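Local coordinates for Beta/alpha-amylase (Paenibacillus polymyxa, PDB 3VOC), which hydrolyses alpha-1,4-glucosidic linkages of starch, its family 14 beta-amylase domain, the part in this chain, releasing maltose from non-reducing chain ends, at residues Ser123-Gly128 with Thr187-Asn192; Asn199-Ser204 with Gly242-Ser247. One frame throughout, in Å; residues are numbered along the deposited sequence.

Interaction 1: residues Ser123-Gly128 with Thr187-Asn192; sequences SPLWSG and TETAKN
The first turn of helix 188-202 meets the loop leading into helix 127-144 through a small apolar contact in which Leu125 leans on Thr189 and Ala190. Leu125 CD1 rests against the helix backbone itself, 3.5 Å from Ala190 CA, and reaches the methyl of Ala190 as well, its CD1 standing 3.8 Å from Ala190 CB. Nearer its root the same leucine is touched by a methyl: Leu125 CB lies 3.9 Å from Thr189 CG2. With CG of Leu125 anti to its own carbonyl carbon, chi1 -58° carries CD1 across the helix, past the Thr189 methyl and onto Ala190. Thr189 divides its work between two branches. CG2, anti to the backbone N, faces the leucine, while OG1 turns to a hydrogen bond with Asp106, whose carboxylate also accepts from Glu188 N.

Both segments illustrate how hydroxyls fix the ends of turns and helices. Thr187 is the N-cap of helix 188-202, and its OG1 accepts from Ala190 N at 3.1 Å, satisfying an amide that the first turn leaves without a backbone acceptor. Across the contact, Ser123 OG accepts from Leu125 N at 3.0 Å, making an ST turn inside a type I beta turn that is closed by Trp126 N bonding to Ser123 O. The bond at Leu125 N thus anchors the backbone from which the leucine projects. The contact lies away from the catalytic and calcium sites of this TIM-barrel domain, and helix 240-268 adds a further apolar surface, Val252 touching both Leu125 and Pro124. The Trp126 ring takes no part and packs instead on Glu107 and Met108 of helix 105-108.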
loop_
_atom_site.group_PDB
_atom_site.type_symbol
_atom_site.label_atom_id
_atom_site.label_comp_id
_atom_site.label_asym_id
_atom_site.label_seq_id
_atom_site.Cartn_x
_atom_site.Cartn_y
_atom_site.Cartn_z
ATOM N N SER A 123 5.211 1.279 -12.855
ATOM C CA SER A 123 5.681 -0.091 -12.692
ATOM C C SER A 123 7.070 -0.088 -12.078
ATOM O O SER A 123 7.915 0.704 -12.502
ATOM C CB SER A 123 5.763 -0.798 -14.051
ATOM O OG SER A 123 6.324 -2.097 -13.905
ATOM N N PRO A 124 7.335 -1.009 -11.129
ATOM C CA PRO A 124 8.695 -1.218 -10.621
ATOM C C PRO A 124 9.663 -1.608 -11.730
ATOM O O PRO A 124 10.870 -1.452 -11.574
ATOM C CB PRO A 124 8.542 -2.398 -9.668
ATOM C CG PRO A 124 7.135 -2.393 -9.257
ATOM C CD PRO A 124 6.365 -1.895 -10.467
ATOM N N LEU A 125 9.131 -2.104 -12.840
ATOM C CA LEU A 125 9.981 -2.534 -13.950
ATOM C C LEU A 125 10.548 -1.389 -14.775
ATOM O O LEU A 125 11.453 -1.611 -15.577
ATOM C CB LEU A 125 9.232 -3.503 -14.872
ATOM C CG LEU A 125 8.689 -4.775 -14.206
ATOM C CD1 LEU A 125 7.880 -5.551 -15.236
ATOM C CD2 LEU A 125 9.785 -5.635 -13.602
ATOM N N TRP A 126 10.007 -0.183 -14.627
ATOM C CA TRP A 126 10.543 0.952 -15.382
ATOM C C TRP A 126 11.864 1.394 -14.773
ATOM O O TRP A 126 11.964 1.606 -13.557
ATOM C CB TRP A 126 9.555 2.121 -15.449
ATOM C CG TRP A 126 10.064 3.275 -16.257
ATOM C CD1 TRP A 126 10.710 3.214 -17.475
ATOM C CD2 TRP A 126 9.963 4.665 -15.931
ATOM N NE1 TRP A 126 11.025 4.481 -17.909
ATOM C CE2 TRP A 126 10.568 5.391 -16.989
ATOM C CE3 TRP A 126 9.403 5.372 -14.856
ATOM C CZ2 TRP A 126 10.649 6.786 -16.990
ATOM C CZ3 TRP A 126 9.479 6.768 -14.860
ATOM C CH2 TRP A 126 10.100 7.459 -15.920
ATOM N N SER A 127 12.879 1.508 -15.620
ATOM C CA SER A 127 14.199 1.977 -15.193
ATOM C C SER A 127 14.131 3.310 -14.447
ATOM O O SER A 127 14.957 3.581 -13.568
ATOM C CB SER A 127 15.150 2.092 -16.402
ATOM O OG SER A 127 14.613 2.949 -17.417
ATOM N N GLY A 128 13.149 4.136 -14.782
ATOM C CA GLY A 128 13.057 5.474 -14.206
ATOM C C GLY A 128 12.285 5.627 -12.903
ATOM O O GLY A 128 12.300 6.707 -12.302
ATOM N N THR A 187 2.155 -6.619 -19.817
ATOM C CA THR A 187 2.940 -5.728 -20.679
ATOM C C THR A 187 4.061 -6.544 -21.313
ATOM O O THR A 187 4.472 -7.585 -20.775
ATOM C CB THR A 187 3.568 -4.543 -19.921
ATOM O OG1 THR A 187 4.294 -5.025 -18.781
ATOM C CG2 THR A 187 2.486 -3.553 -19.469
ATOM N N GLU A 188 4.548 -6.094 -22.463
ATOM C CA GLU A 188 5.695 -6.753 -23.071
ATOM C C GLU A 188 6.887 -6.731 -22.125
ATOM O O GLU A 188 7.623 -7.717 -22.040
ATOM C CB GLU A 188 6.049 -6.136 -24.419
ATOM C CG GLU A 188 4.973 -6.373 -25.492
ATOM C CD GLU A 188 4.615 -7.849 -25.639
ATOM O OE1 GLU A 188 5.527 -8.696 -25.747
ATOM O OE2 GLU A 188 3.410 -8.166 -25.642
ATOM N N THR A 189 7.034 -5.617 -21.402
ATOM C CA THR A 189 8.135 -5.409 -20.455
ATOM C C THR A 189 8.079 -6.445 -19.340
ATOM O O THR A 189 9.094 -7.044 -19.003
ATOM C CB THR A 189 8.117 -3.977 -19.879
ATOM O OG1 THR A 189 8.386 -3.051 -20.940
ATOM C CG2 THR A 189 9.164 -3.791 -18.768
ATOM N N ALA A 190 6.887 -6.667 -18.802
ATOM C CA ALA A 190 6.693 -7.680 -17.755
ATOM C C ALA A 190 6.935 -9.084 -18.298
ATOM O O ALA A 190 7.629 -9.886 -17.665
ATOM C CB ALA A 190 5.301 -7.567 -17.140
ATOM N N LYS A 191 6.384 -9.372 -19.480
ATOM C CA LYS A 191 6.565 -10.695 -20.078
ATOM C C LYS A 191 8.041 -10.967 -20.345
ATOM O O LYS A 191 8.534 -12.058 -20.054
ATOM C CB LYS A 191 5.731 -10.862 -21.346
ATOM C CG LYS A 191 4.218 -10.932 -21.067
ATOM C CD LYS A 191 3.403 -11.297 -22.296
ATOM C CE LYS A 191 3.524 -10.268 -23.382
ATOM N NZ LYS A 191 2.599 -10.539 -24.554
ATOM N N ASN A 192 8.746 -9.966 -20.862
ATOM C CA ASN A 192 10.178 -10.105 -21.104
ATOM C C ASN A 192 11.011 -10.197 -19.825
ATOM O O ASN A 192 12.004 -10.933 -19.765
ATOM C CB ASN A 192 10.661 -8.996 -22.034
ATOM C CG ASN A 192 10.354 -9.311 -23.500
ATOM O OD1 ASN A 192 10.357 -10.483 -23.908
ATOM N ND2 ASN A 192 10.098 -8.282 -24.292
#

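Interaction 2: residues Asn199-Ser204 with Gly242-Ser247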
loop_
_atom_site.group_PDB
_atom_site.type_symbol
_atom_site.label_atom_id
_atom_site.label_comp_id
_atom_site.label_asym_id
_atom_site.label_seq_id
_atom_site.Cartn_x
_atom_site.Cartn_y
_atom_site.Cartn_z
ATOM N N ASN A 199 15.457 -17.396 -17.775
ATOM C CA ASN A 199 16.740 -17.649 -18.449
ATOM C C ASN A 199 17.945 -17.475 -17.508
ATOM O O ASN A 199 18.851 -18.317 -17.488
ATOM C CB ASN A 199 16.900 -16.760 -19.673
ATOM C CG ASN A 199 17.923 -17.314 -20.666
ATOM O OD1 ASN A 199 17.782 -18.434 -21.167
ATOM N ND2 ASN A 199 18.950 -16.524 -20.956
ATOM N N ASP A 200 17.938 -16.401 -16.726
ATOM C CA ASP A 200 18.954 -16.188 -15.688
ATOM C C ASP A 200 18.951 -17.265 -14.619
ATOM O O ASP A 200 20.016 -17.692 -14.163
ATOM C CB ASP A 200 18.788 -14.814 -15.026
ATOM C CG ASP A 200 19.162 -13.681 -15.950
ATOM O OD1 ASP A 200 19.747 -13.961 -17.019
ATOM O OD2 ASP A 200 18.864 -12.514 -15.616
ATOM N N LYS A 201 17.763 -17.707 -14.211
ATOM C CA LYS A 201 17.689 -18.723 -13.163
ATOM C C LYS A 201 18.185 -20.092 -13.667
ATOM O O LYS A 201 19.048 -20.712 -13.047
ATOM C CB LYS A 201 16.272 -18.835 -12.594
ATOM C CG LYS A 201 16.125 -19.909 -11.523
ATOM C CD LYS A 201 14.743 -19.927 -10.875
ATOM C CE LYS A 201 14.676 -20.969 -9.767
ATOM N NZ LYS A 201 13.375 -20.905 -9.039
ATOM N N TYR A 202 17.634 -20.558 -14.788
ATOM C CA TYR A 202 17.926 -21.918 -15.241
ATOM C C TYR A 202 19.061 -22.007 -16.245
ATOM O O TYR A 202 19.721 -23.047 -16.327
ATOM C CB TYR A 202 16.667 -22.593 -15.763
ATOM C CG TYR A 202 15.663 -22.772 -14.664
ATOM C CD1 TYR A 202 15.912 -23.663 -13.614
ATOM C CD2 TYR A 202 14.470 -22.037 -14.648
ATOM C CE1 TYR A 202 15.010 -23.824 -12.585
ATOM C CE2 TYR A 202 13.551 -22.198 -13.618
ATOM C CZ TYR A 202 13.832 -23.090 -12.593
ATOM O OH TYR A 202 12.928 -23.276 -11.582
ATOM N N GLY A 203 19.281 -20.918 -16.993
ATOM C CA GLY A 203 20.445 -20.786 -17.864
ATOM C C GLY A 203 20.186 -20.877 -19.357
ATOM O O GLY A 203 20.986 -20.402 -20.136
ATOM N N SER A 204 19.076 -21.492 -19.764
ATOM C CA SER A 204 18.766 -21.623 -21.188
ATOM C C SER A 204 17.334 -22.080 -21.326
ATOM O O SER A 204 16.735 -22.524 -20.365
ATOM C CB SER A 204 19.686 -22.646 -21.862
ATOM O OG SER A 204 19.448 -23.940 -21.323
ATOM N N GLY A 242 4.106 -22.722 -12.224
ATOM C CA GLY A 242 3.250 -21.814 -11.456
ATOM C C GLY A 242 3.955 -21.217 -10.252
ATOM O O GLY A 242 3.783 -20.026 -9.948
ATOM N N LYS A 243 4.760 -22.036 -9.574
ATOM C CA LYS A 243 5.562 -21.559 -8.456
ATOM C C LYS A 243 6.629 -20.580 -8.914
ATOM O O LYS A 243 6.849 -19.577 -8.261
ATOM C CB LYS A 243 6.204 -22.714 -7.670
ATOM C CG LYS A 243 5.208 -23.537 -6.848
ATOM C CD LYS A 243 5.862 -24.809 -6.280
ATOM C CE LYS A 243 5.116 -25.313 -5.036
ATOM N NZ LYS A 243 3.638 -25.442 -5.255
ATOM N N ASP A 244 7.298 -20.881 -10.026
ATOM C CA ASP A 244 8.249 -19.939 -10.605
ATOM C C ASP A 244 7.582 -18.615 -10.985
ATOM O O ASP A 244 8.145 -17.546 -10.745
ATOM C CB ASP A 244 8.963 -20.539 -11.829
ATOM C CG ASP A 244 10.280 -21.201 -11.470
ATOM O OD1 ASP A 244 10.986 -20.696 -10.571
ATOM O OD2 ASP A 244 10.636 -22.217 -12.100
ATOM N N PHE A 245 6.402 -18.681 -11.605
ATOM C CA PHE A 245 5.713 -17.451 -11.980
ATOM C C PHE A 245 5.349 -16.614 -10.737
ATOM O O PHE A 245 5.631 -15.413 -10.687
ATOM C CB PHE A 245 4.447 -17.693 -12.824
ATOM C CG PHE A 245 3.604 -16.453 -12.963
ATOM C CD1 PHE A 245 4.057 -15.382 -13.736
ATOM C CD2 PHE A 245 2.402 -16.326 -12.274
ATOM C CE1 PHE A 245 3.325 -14.212 -13.840
ATOM C CE2 PHE A 245 1.654 -15.155 -12.378
ATOM C CZ PHE A 245 2.127 -14.091 -13.174
ATOM N N LEU A 246 4.716 -17.250 -9.751
ATOM C CA LEU A 246 4.250 -16.528 -8.568
ATOM C C LEU A 246 5.397 -15.991 -7.746
ATOM O O LEU A 246 5.298 -14.893 -7.211
ATOM C CB LEU A 246 3.368 -17.421 -7.686
ATOM C CG LEU A 246 1.936 -17.646 -8.153
ATOM C CD1 LEU A 246 1.222 -18.562 -7.176
ATOM C CD2 LEU A 246 1.188 -16.315 -8.292
ATOM N N SER A 247 6.477 -16.771 -7.623
ATOM C CA SER A 247 7.671 -16.294 -6.912
ATOM C C SER A 247 8.275 -15.074 -7.604
ATOM O O SER A 247 8.638 -14.085 -6.941
ATOM C CB SER A 247 8.714 -17.409 -6.776
ATOM O OG SER A 247 9.835 -16.947 -6.048
#
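Asp244 is gripped across the contact by two neighbours in sequence, Tyr202 and Lys201, each taking a different carboxylate oxygen. Tyr202 OH donates to Asp244 OD2 over 2.6 Å, and Lys201 NZ forms a salt bridge with Asp244 OD1 at 2.8 Å. Both bonds use syn lone pairs. OD2 lies at the edge of the tyrosine ring, in its plane, but the two flat groups are turned 74° apart.

The C-terminal end of helix 188-202 here reaches helix 240-268, both in the excursion between barrel strands 153-156 and 275-279; Gly203, with positive phi, ends the first helix after the tyrosine. The lysine is fully extended, its CG anti to the backbone N (chi1 178°), which carries NZ out as far as the phenol. Lys201 CG passes over the centre of the Tyr202 ring, 3.9 Å above its plane. Trp212 NE1 is a further donor to Asp244 OD2, so three side chains hold the largely buried carboxylate, and the lysine charge probably favours its ionised form. Replacing Asp244 by an alanine would probably leave the Lys201 ammonium without this counter-charge and Tyr202 OH and Trp212 NE1 without their shared acceptor.

In the fold
From the N terminus, the chain passes the third barrel strand, 73-79, before reaching 123-128; interaction 1 then closes a loop of 58 intervening residues that holds most of helix 127-144 and the fourth strand, 153-156. Interaction 2 opens only after that loop has closed, and its own 37 intervening residues include helix 205-212 and no strand. The two loops therefore neither nest nor cross. Although in series, they share helix 188-202, which joins them: its N-terminal end meets the approach to helix 127-144, its C-terminal end helix 240-268. The contact centres lie about 17 Å apart.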